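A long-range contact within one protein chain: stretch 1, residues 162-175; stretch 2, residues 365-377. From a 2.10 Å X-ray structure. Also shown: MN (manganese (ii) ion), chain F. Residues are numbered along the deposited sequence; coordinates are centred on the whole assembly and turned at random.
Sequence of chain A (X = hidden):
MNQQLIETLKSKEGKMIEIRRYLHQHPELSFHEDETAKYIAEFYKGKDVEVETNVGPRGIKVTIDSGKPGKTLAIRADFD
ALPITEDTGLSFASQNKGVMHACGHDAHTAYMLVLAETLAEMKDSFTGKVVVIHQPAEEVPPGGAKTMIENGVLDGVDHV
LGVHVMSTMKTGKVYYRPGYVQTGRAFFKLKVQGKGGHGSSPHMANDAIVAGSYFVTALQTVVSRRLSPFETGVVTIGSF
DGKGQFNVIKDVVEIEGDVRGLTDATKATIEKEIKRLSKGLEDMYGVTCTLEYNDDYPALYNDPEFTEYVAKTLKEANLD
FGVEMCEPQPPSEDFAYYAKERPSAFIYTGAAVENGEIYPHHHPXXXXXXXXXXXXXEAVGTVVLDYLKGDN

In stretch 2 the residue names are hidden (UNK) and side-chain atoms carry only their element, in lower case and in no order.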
ATOM      1  N   GLY A 162      -6.096 -10.601  43.157  1.00 24.98           N
ATOM      2  CA  GLY A 162      -6.774 -11.569  42.319  1.00 23.83           C
ATOM      3  C   GLY A 162      -5.785 -12.568  41.778  1.00 24.50           C
ATOM      4  O   GLY A 162      -4.594 -12.290  41.666  1.00 25.01           O
ATOM      5  N   VAL A 163      -6.293 -13.738  41.431  1.00 24.57           N
ATOM      6  CA  VAL A 163      -5.470 -14.804  40.909  1.00 26.05           C
ATOM      7  C   VAL A 163      -6.150 -15.324  39.663  1.00 26.06           C
ATOM      8  O   VAL A 163      -7.378 -15.404  39.614  1.00 25.64           O
ATOM      9  CB  VAL A 163      -5.290 -15.952  41.942  1.00 27.00           C
ATOM     10  CG1 VAL A 163      -4.842 -17.244  41.264  1.00 28.81           C
ATOM     11  CG2 VAL A 163      -4.291 -15.555  43.003  1.00 27.61           C
ATOM     12  N   HIS A 164      -5.346 -15.636  38.651  1.00 26.68           N
ATOM     13  CA  HIS A 164      -5.826 -16.349  37.487  1.00 27.13           C
ATOM     14  C   HIS A 164      -4.964 -17.585  37.289  1.00 29.11           C
ATOM     15  O   HIS A 164      -3.727 -17.500  37.307  1.00 30.04           O
ATOM     16  CB  HIS A 164      -5.752 -15.450  36.245  1.00 26.85           C
ATOM     17  CG  HIS A 164      -6.797 -15.751  35.219  1.00 26.17           C
ATOM     18  ND1 HIS A 164      -6.782 -16.899  34.461  1.00 27.44           N
ATOM     19  CD2 HIS A 164      -7.893 -15.057  34.832  1.00 25.41           C
ATOM     20  CE1 HIS A 164      -7.817 -16.894  33.641  1.00 29.87           C
ATOM     21  NE2 HIS A 164      -8.504 -15.784  33.839  1.00 27.83           N
ATOM     22  N   VAL A 165      -5.615 -18.735  37.134  1.00 30.56           N
ATOM     23  CA  VAL A 165      -4.942 -19.955  36.680  1.00 33.56           C
ATOM     24  C   VAL A 165      -4.478 -19.784  35.231  1.00 35.09           C
ATOM     25  O   VAL A 165      -5.207 -19.234  34.393  1.00 34.16           O
ATOM     26  CB  VAL A 165      -5.852 -21.201  36.775  1.00 34.47           C
ATOM     27  CG1 VAL A 165      -6.129 -21.559  38.240  1.00 33.48           C
ATOM     28  CG2 VAL A 165      -7.167 -21.004  35.987  1.00 34.36           C
ATOM     29  N   MET A 166      -3.261 -20.242  34.952  1.00 37.64           N
ATOM     30  CA  MET A 166      -2.690 -20.148  33.621  1.00 39.42           C
ATOM     31  C   MET A 166      -2.369 -21.524  33.057  1.00 42.34           C
ATOM     32  O   MET A 166      -1.389 -22.161  33.462  1.00 44.12           O
ATOM     33  CB  MET A 166      -1.441 -19.273  33.641  1.00 40.33           C
ATOM     34  CG  MET A 166      -1.685 -17.854  34.133  1.00 39.65           C
ATOM     35  SD  MET A 166      -2.861 -16.930  33.130  1.00 39.73           S
ATOM     36  CE  MET A 166      -1.765 -16.187  31.931  1.00 39.44           C
ATOM     37  N   SER A 167      -3.197 -21.968  32.113  1.00 43.00           N
ATOM     38  CA  SER A 167      -3.059 -23.289  31.488  1.00 46.09           C
ATOM     39  C   SER A 167      -1.785 -23.395  30.656  1.00 48.29           C
ATOM     40  O   SER A 167      -1.429 -24.472  30.182  1.00 51.19           O
ATOM     41  CB  SER A 167      -4.267 -23.575  30.595  1.00 46.08           C
ATOM     42  OG  SER A 167      -4.194 -22.822  29.392  1.00 46.00           O
ATOM     43  N   THR A 168      -1.104 -22.265  30.508  1.00 47.52           N
ATOM     44  CA  THR A 168       0.052 -22.124  29.638  1.00 49.72           C
ATOM     45  C   THR A 168       1.339 -21.979  30.462  1.00 50.94           C
ATOM     46  O   THR A 168       2.440 -21.947  29.917  1.00 52.90           O
ATOM     47  CB  THR A 168      -0.177 -20.907  28.682  1.00 48.15           C
ATOM     48  OG1 THR A 168      -1.132 -21.269  27.672  1.00 48.66           O
ATOM     49  CG2 THR A 168       1.109 -20.417  28.017  1.00 50.43           C
ATOM     50  N   MET A 169       1.200 -21.894  31.780  1.00 50.08           N
ATOM     51  CA  MET A 169       2.366 -21.764  32.654  1.00 51.98           C
ATOM     52  C   MET A 169       2.530 -22.986  33.558  1.00 54.02           C
ATOM     53  O   MET A 169       1.547 -23.624  33.943  1.00 53.13           O
ATOM     54  CB  MET A 169       2.289 -20.486  33.484  1.00 49.79           C
ATOM     55  CG  MET A 169       2.090 -19.219  32.665  1.00 48.77           C
ATOM     56  SD  MET A 169       2.147 -17.756  33.705  1.00 49.39           S
ATOM     57  CE  MET A 169       3.905 -17.398  33.678  1.00 52.98           C
ATOM     58  N   LYS A 170       3.779 -23.278  33.905  1.00 52.19           N
ATOM     59  CA  LYS A 170       4.149 -24.508  34.605  1.00 54.21           C
ATOM     60  C   LYS A 170       3.548 -24.606  36.000  1.00 54.97           C
ATOM     61  O   LYS A 170       3.738 -23.720  36.835  1.00 54.85           O
ATOM     62  CB  LYS A 170       5.672 -24.626  34.677  1.00 55.02           C
ATOM     63  CG  LYS A 170       6.187 -26.040  34.960  1.00 58.44           C
ATOM     64  CD  LYS A 170       7.437 -26.331  34.132  1.00 60.58           C
ATOM     65  CE  LYS A 170       7.106 -26.361  32.635  1.00 60.46           C
ATOM     66  NZ  LYS A 170       8.277 -26.018  31.779  1.00 61.32           N
ATOM     67  N   THR A 171       2.817 -25.696  36.231  1.00 56.08           N
ATOM     68  CA  THR A 171       2.257 -26.018  37.538  1.00 57.06           C
ATOM     69  C   THR A 171       3.385 -26.254  38.539  1.00 58.24           C
ATOM     70  O   THR A 171       4.454 -26.752  38.178  1.00 59.14           O
ATOM     71  CB  THR A 171       1.345 -27.263  37.459  1.00 58.22           C
ATOM     72  OG1 THR A 171       0.404 -27.098  36.392  1.00 57.46           O
ATOM     73  CG2 THR A 171       0.580 -27.467  38.758  1.00 59.11           C
ATOM     74  N   GLY A 172       3.145 -25.874  39.790  1.00 58.39           N
ATOM     75  CA  GLY A 172       4.143 -25.994  40.838  1.00 59.10           C
ATOM     76  C   GLY A 172       4.665 -24.657  41.327  1.00 58.05           C
ATOM     77  O   GLY A 172       5.514 -24.609  42.219  1.00 58.98           O
ATOM     78  N   LYS A 173       4.167 -23.570  40.735  1.00 56.08           N
ATOM     79  CA  LYS A 173       4.525 -22.218  41.184  1.00 55.03           C
ATOM     80  C   LYS A 173       3.531 -21.113  40.817  1.00 52.57           C
ATOM     81  O   LYS A 173       2.639 -21.309  39.997  1.00 51.76           O
ATOM     82  CB  LYS A 173       5.949 -21.828  40.754  1.00 55.26           C
ATOM     83  CG  LYS A 173       6.361 -22.234  39.366  1.00 55.76           C
ATOM     84  CD  LYS A 173       7.874 -22.166  39.254  1.00 58.42           C
ATOM     85  CE  LYS A 173       8.370 -22.836  37.985  1.00 59.23           C
ATOM     86  NZ  LYS A 173       9.801 -23.214  38.127  1.00 61.28           N
ATOM     87  N   VAL A 174       3.700 -19.965  41.468  1.00 51.48           N
ATOM     88  CA  VAL A 174       2.894 -18.771  41.230  1.00 49.37           C
ATOM     89  C   VAL A 174       3.753 -17.675  40.613  1.00 47.88           C
ATOM     90  O   VAL A 174       4.954 -17.591  40.888  1.00 48.30           O
ATOM     91  CB  VAL A 174       2.212 -18.236  42.525  1.00 50.03           C
ATOM     92  CG1 VAL A 174       1.089 -19.160  42.965  1.00 50.00           C
ATOM     93  CG2 VAL A 174       3.222 -18.036  43.646  1.00 50.92           C
ATOM     94  N   TYR A 175       3.122 -16.833  39.796  1.00 45.63           N
ATOM     95  CA  TYR A 175       3.828 -15.839  38.992  1.00 43.79           C
ATOM     96  C   TYR A 175       3.298 -14.422  39.206  1.00 42.43           C
ATOM     97  O   TYR A 175       2.096 -14.218  39.435  1.00 41.97           O
ATOM     98  CB  TYR A 175       3.757 -16.217  37.511  1.00 43.00           C
ATOM     99  CG  TYR A 175       4.201 -17.639  37.216  1.00 43.84           C
ATOM    100  CD1 TYR A 175       5.543 -17.940  36.962  1.00 44.83           C
ATOM    101  CD2 TYR A 175       3.277 -18.681  37.188  1.00 44.63           C
ATOM    102  CE1 TYR A 175       5.947 -19.250  36.685  1.00 46.01           C
ATOM    103  CE2 TYR A 175       3.669 -19.990  36.921  1.00 45.87           C
ATOM    104  CZ  TYR A 175       5.002 -20.268  36.670  1.00 46.91           C
ATOM    105  OH  TYR A 175       5.379 -21.571  36.404  1.00 47.46           O
ATOM    106  N   UNK A 365     -10.552 -27.275  23.851  1.00 68.90           N
ATOM    107  CA  UNK A 365      -9.839 -28.349  24.546  1.00 70.54           C
ATOM    108  C   UNK A 365      -9.117 -27.880  25.819  1.00 66.56           C
ATOM    109  O   UNK A 365      -8.415 -28.669  26.463  1.00 67.79           O
ATOM    110  c   UNK A 365      -6.173 -29.927  21.901  1.00 79.10           C
ATOM    111  c   UNK A 365      -7.475 -28.486  23.496  1.00 72.18           C
ATOM    112  n   UNK A 365      -5.084 -30.926  21.797  1.00 83.17           N
ATOM    113  c   UNK A 365      -8.875 -29.088  23.597  1.00 74.34           C
ATOM    114  c   UNK A 365      -6.406 -29.561  23.349  1.00 75.98           C
ATOM    115  N   UNK A 366      -9.316 -26.608  26.177  1.00 62.16           N
ATOM    116  CA  UNK A 366      -8.745 -25.998  27.384  1.00 58.22           C
ATOM    117  C   UNK A 366      -8.843 -26.916  28.601  1.00 58.86           C
ATOM    118  O   UNK A 366      -9.923 -27.431  28.909  1.00 60.27           O
ATOM    119  c   UNK A 366      -8.368 -22.793  31.389  1.00 46.04           C
ATOM    120  c   UNK A 366      -9.453 -24.664  27.668  1.00 54.66           C
ATOM    121  c   UNK A 366      -9.494 -23.608  31.323  1.00 48.38           C
ATOM    122  c   UNK A 366      -7.950 -23.197  29.054  1.00 49.08           C
ATOM    123  c   UNK A 366      -9.068 -24.019  28.973  1.00 51.54           C
ATOM    124  c   UNK A 366      -7.596 -22.588  30.257  1.00 46.53           C
ATOM    125  c   UNK A 366      -9.842 -24.213  30.116  1.00 50.83           C
ATOM    126  N   UNK A 367      -7.713 -27.119  29.277  1.00 58.18           N
ATOM    127  CA  UNK A 367      -7.665 -27.909  30.513  1.00 58.89           C
ATOM    128  C   UNK A 367      -6.519 -27.478  31.421  1.00 56.59           C
ATOM    129  O   UNK A 367      -5.460 -27.048  30.950  1.00 56.03           O
ATOM    130  o   UNK A 367      -8.212 -29.857  32.508  1.00 62.65           O
ATOM    131  n   UNK A 367      -8.395 -31.538  31.031  1.00 71.04           N
ATOM    132  c   UNK A 367      -7.563 -29.412  30.213  1.00 63.67           C
ATOM    133  c   UNK A 367      -8.087 -30.289  31.357  1.00 65.55           C
ATOM    134  N   UNK A 368      -6.746 -27.600  32.726  1.00 55.16           N
ATOM    135  CA  UNK A 368      -5.768 -27.216  33.735  1.00 53.43           C
ATOM    136  C   UNK A 368      -5.417 -28.384  34.675  1.00 55.66           C
ATOM    137  O   UNK A 368      -6.217 -29.308  34.851  1.00 57.14           O
ATOM    138  c   UNK A 368      -6.349 -24.752  33.695  1.00 47.44           C
ATOM    139  c   UNK A 368      -6.279 -26.009  34.567  1.00 49.63           C
ATOM    140  c   UNK A 368      -7.642 -26.331  35.203  1.00 50.59           C
ATOM    141  c   UNK A 368      -8.281 -25.192  35.991  1.00 47.96           C
ATOM    142  N   UNK A 369      -4.237 -28.344  35.244  1.00 55.66           N
ATOM    143  CA  UNK A 369      -3.909 -29.198  36.324  1.00 57.42           C
ATOM    144  C   UNK A 369      -4.708 -28.760  37.537  1.00 54.70           C
ATOM    145  O   UNK A 369      -4.691 -27.609  37.897  1.00 51.29           O
ATOM    146  o   UNK A 369      -2.298 -29.301  37.993  1.00 57.68           O
ATOM    147  c   UNK A 369      -2.456 -29.075  36.632  1.00 57.76           C
ATOM    148  N   UNK A 370      -5.406 -29.700  38.161  1.00 56.12           N
ATOM    149  CA  UNK A 370      -6.327 -29.377  39.249  1.00 53.90           C
ATOM    150  C   UNK A 370      -5.625 -29.075  40.569  1.00 52.60           C
ATOM    151  O   UNK A 370      -6.278 -28.694  41.552  1.00 50.84           O
ATOM    152  c   UNK A 370      -8.521 -30.371  38.402  1.00 57.38           C
ATOM    153  o   UNK A 370     -10.789 -31.060  38.615  1.00 59.92           O
ATOM    154  c   UNK A 370      -9.595 -31.428  38.586  1.00 60.34           C
ATOM    155  c   UNK A 370      -7.386 -30.475  39.420  1.00 56.43           C
ATOM    156  o   UNK A 370      -9.255 -32.623  38.689  1.00 65.20           O
ATOM    157  N   UNK A 371      -4.301 -29.223  40.592  1.00 53.47           N
ATOM    158  CA  UNK A 371      -3.540 -28.862  41.781  1.00 52.72           C
ATOM    159  C   UNK A 371      -3.191 -27.374  41.819  1.00 49.50           C
ATOM    160  O   UNK A 371      -2.529 -26.910  42.749  1.00 48.96           O
ATOM    161  n   UNK A 371       0.011 -33.212  40.879  1.00 69.17           N
ATOM    162  c   UNK A 371      -0.830 -32.030  40.511  1.00 65.52           C
ATOM    163  c   UNK A 371      -2.307 -29.752  41.960  1.00 56.54           C
ATOM    164  c   UNK A 371      -1.217 -29.570  40.934  1.00 57.96           C
ATOM    165  c   UNK A 371      -0.223 -30.727  41.012  1.00 62.59           C
ATOM    166  N   UNK A 372      -3.648 -26.636  40.803  1.00 47.50           N
ATOM    167  CA  UNK A 372      -3.636 -25.177  40.837  1.00 44.17           C
ATOM    168  C   UNK A 372      -4.640 -24.655  41.863  1.00 42.07           C
ATOM    169  O   UNK A 372      -4.487 -23.538  42.362  1.00 40.56           O
ATOM    170  o   UNK A 372      -5.254 -25.014  39.022  1.00 42.72           O
ATOM    171  c   UNK A 372      -3.968 -24.600  39.461  1.00 43.11           C
ATOM    172  N   UNK A 373      -5.663 -25.460  42.172  1.00 42.44           N
ATOM    173  CA  UNK A 373      -6.705 -25.068  43.134  1.00 40.64           C
ATOM    174  C   UNK A 373      -6.125 -24.820  44.522  1.00 40.02           C
ATOM    175  O   UNK A 373      -6.303 -23.747  45.101  1.00 38.23           O
ATOM    176  c   UNK A 373      -7.822 -26.120  43.216  1.00 42.05           C
ATOM    177  c   UNK A 373      -9.561 -27.572  42.144  1.00 45.16           C
ATOM    178  c   UNK A 373      -9.787 -25.111  41.988  1.00 41.84           C
ATOM    179  c   UNK A 373      -8.805 -26.265  42.048  1.00 43.11           C
ATOM    180  N   UNK A 374      -5.421 -25.822  45.040  1.00 41.88           N
ATOM    181  CA  UNK A 374      -4.836 -25.758  46.377  1.00 41.72           C
ATOM    182  C   UNK A 374      -3.769 -24.664  46.468  1.00 40.32           C
ATOM    183  O   UNK A 374      -3.734 -23.902  47.442  1.00 38.92           O
ATOM    184  c   UNK A 374      -4.435 -26.870  49.295  1.00 44.96           C
ATOM    185  c   UNK A 374      -3.561 -27.307  48.122  1.00 46.21           C
ATOM    186  c   UNK A 374      -4.277 -27.133  46.777  1.00 44.76           C
ATOM    187  c   UNK A 374      -3.089 -28.747  48.296  1.00 49.53           C
ATOM    188  N   UNK A 375      -2.921 -24.587  45.444  1.00 40.55           N
ATOM    189  CA  UNK A 375      -1.857 -23.584  45.378  1.00 40.12           C
ATOM    190  C   UNK A 375      -2.414 -22.159  45.414  1.00 37.68           C
ATOM    191  O   UNK A 375      -1.846 -21.288  46.068  1.00 37.91           O
ATOM    192  c   UNK A 375      -0.960 -23.784  44.129  1.00 41.27           C
ATOM    193  c   UNK A 375      -0.166 -25.089  44.247  1.00 44.09           C
ATOM    194  c   UNK A 375      -0.006 -22.601  43.934  1.00 39.82           C
ATOM    195  c   UNK A 375       0.576 -25.479  42.955  1.00 45.01           C
ATOM    196  N   UNK A 376      -3.531 -21.934  44.723  1.00 35.93           N
ATOM    197  CA  UNK A 376      -4.193 -20.630  44.722  1.00 33.80           C
ATOM    198  C   UNK A 376      -4.704 -20.257  46.117  1.00 33.11           C
ATOM    199  O   UNK A 376      -4.471 -19.143  46.597  1.00 32.46           O
ATOM    200  o   UNK A 376      -4.836 -20.799  42.399  1.00 34.08           O
ATOM    201  c   UNK A 376      -5.338 -20.616  43.710  1.00 32.49           C
ATOM    202  N   UNK A 377      -5.385 -21.196  46.766  1.00 33.45           N
ATOM    203  CA  UNK A 377      -5.898 -20.975  48.116  1.00 33.13           C
ATOM    204  C   UNK A 377      -4.774 -20.706  49.115  1.00 34.17           C
ATOM    205  O   UNK A 377      -4.856 -19.762  49.901  1.00 33.36           O
ATOM    206  c   UNK A 377      -6.763 -22.151  48.564  1.00 33.91           C
TER
HETATM  207 MN    MN F 402     -10.476 -15.360  32.786  1.00 35.56          MN
HETATM  208  O   HOH W   1      -2.686 -26.989  30.116  1.00 13.63           O
HETATM  209  O   HOH W   2     -10.956 -13.590  31.122  1.00 31.85           O
HETATM  210  O   HOH W   3     -10.664 -13.723  34.331  1.00 36.08           O

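Position 365 carries four carbons in a row ending in nitrogen, an unbranched amine that stays out of reach of stretch 1: K365. At 366 one carbon leads to a six-carbon ring with no heteroatom, and a ring carbon reaches S167, so this is F366; F366 CE1 lies 3.5 Å from S167 CB, an oblique approach to the ring. Position 367 has two carbons, the second carrying one oxygen and one nitrogen; its CA-to-CB bond points away from stretch 1, and only its backbone O nears S167. The carboxamide identifies N367, whose OD1 accepts a weak bond from the backbone N of 368 (121°). N367 O lies 3.7 Å from S167 CB, and water 1 donates to both S167 O (2.8 Å) and N367 O (2.9 Å).

Position 368 shows four carbons forked at the first, one arm two carbons long, with carbons near S167 and V165: I368. I368 CG2 sits 3.9 Å from S167 CB, and I368 CD1 4.3 Å from V165 CG2.

Position 369 has one carbon and one oxygen; its CB is 3.5 Å from T171 OG1. This is S369, whose OG accepts from the backbone N of 371 (150°), a capping bond ahead of the helix. At 370, three carbons end in two oxygens, and the CA-to-CB bond points away from stretch 1: E370. Position 371 repeats the four-carbon chain ending in nitrogen, a carbon of which meets T171, hence K371; K371 CG packs 3.5 Å from T171 CG2.

Position 372, one carbon and one oxygen, the oxygen against V165, is S372. S372 OG donates to S369 O at 2.9 Å, within the type I turn, and meets V165 CG1 at 3.6 Å. Positions 373 and 374 each have four carbons forked at the second and do not touch stretch 1, giving L373 and L374. At 375 the fork returns to the first carbon, with one two-carbon arm, and carbons reach V174 and G172: I375. I375 CG2 lies 3.7 Å from V174 CG1, and I375 CD1 4.1 Å from G172 N. Position 376, one carbon and one oxygen, the oxygen near V163, is S376; S376 OG donates to S372 O (2.8 Å) and rests 3.7 Å from V163 CG1. A lone carbon at 377, out of reach, gives A377.

The contact buries 550 Å² without a direct hydrogen bond between the stretches. Strand 162-166 and helix 372-377 run nearly antiparallel (159°), their axes approaching to 9.8 Å. Alternation along the strand turns V163 and V165 toward the helix, while H164 has its CA-to-CB bond directed away and binds manganese MN through H164 NE2 at 2.3 Å. Because S372 and S376 donate to carbonyls of their own stretch, their hydroxyls pack against V165 and V163 methyls without leaving those donors unpaired, and water 1 supplies a polar bridge beside S167.

Stretch 2 (365-377) KFNISEKSLLISA
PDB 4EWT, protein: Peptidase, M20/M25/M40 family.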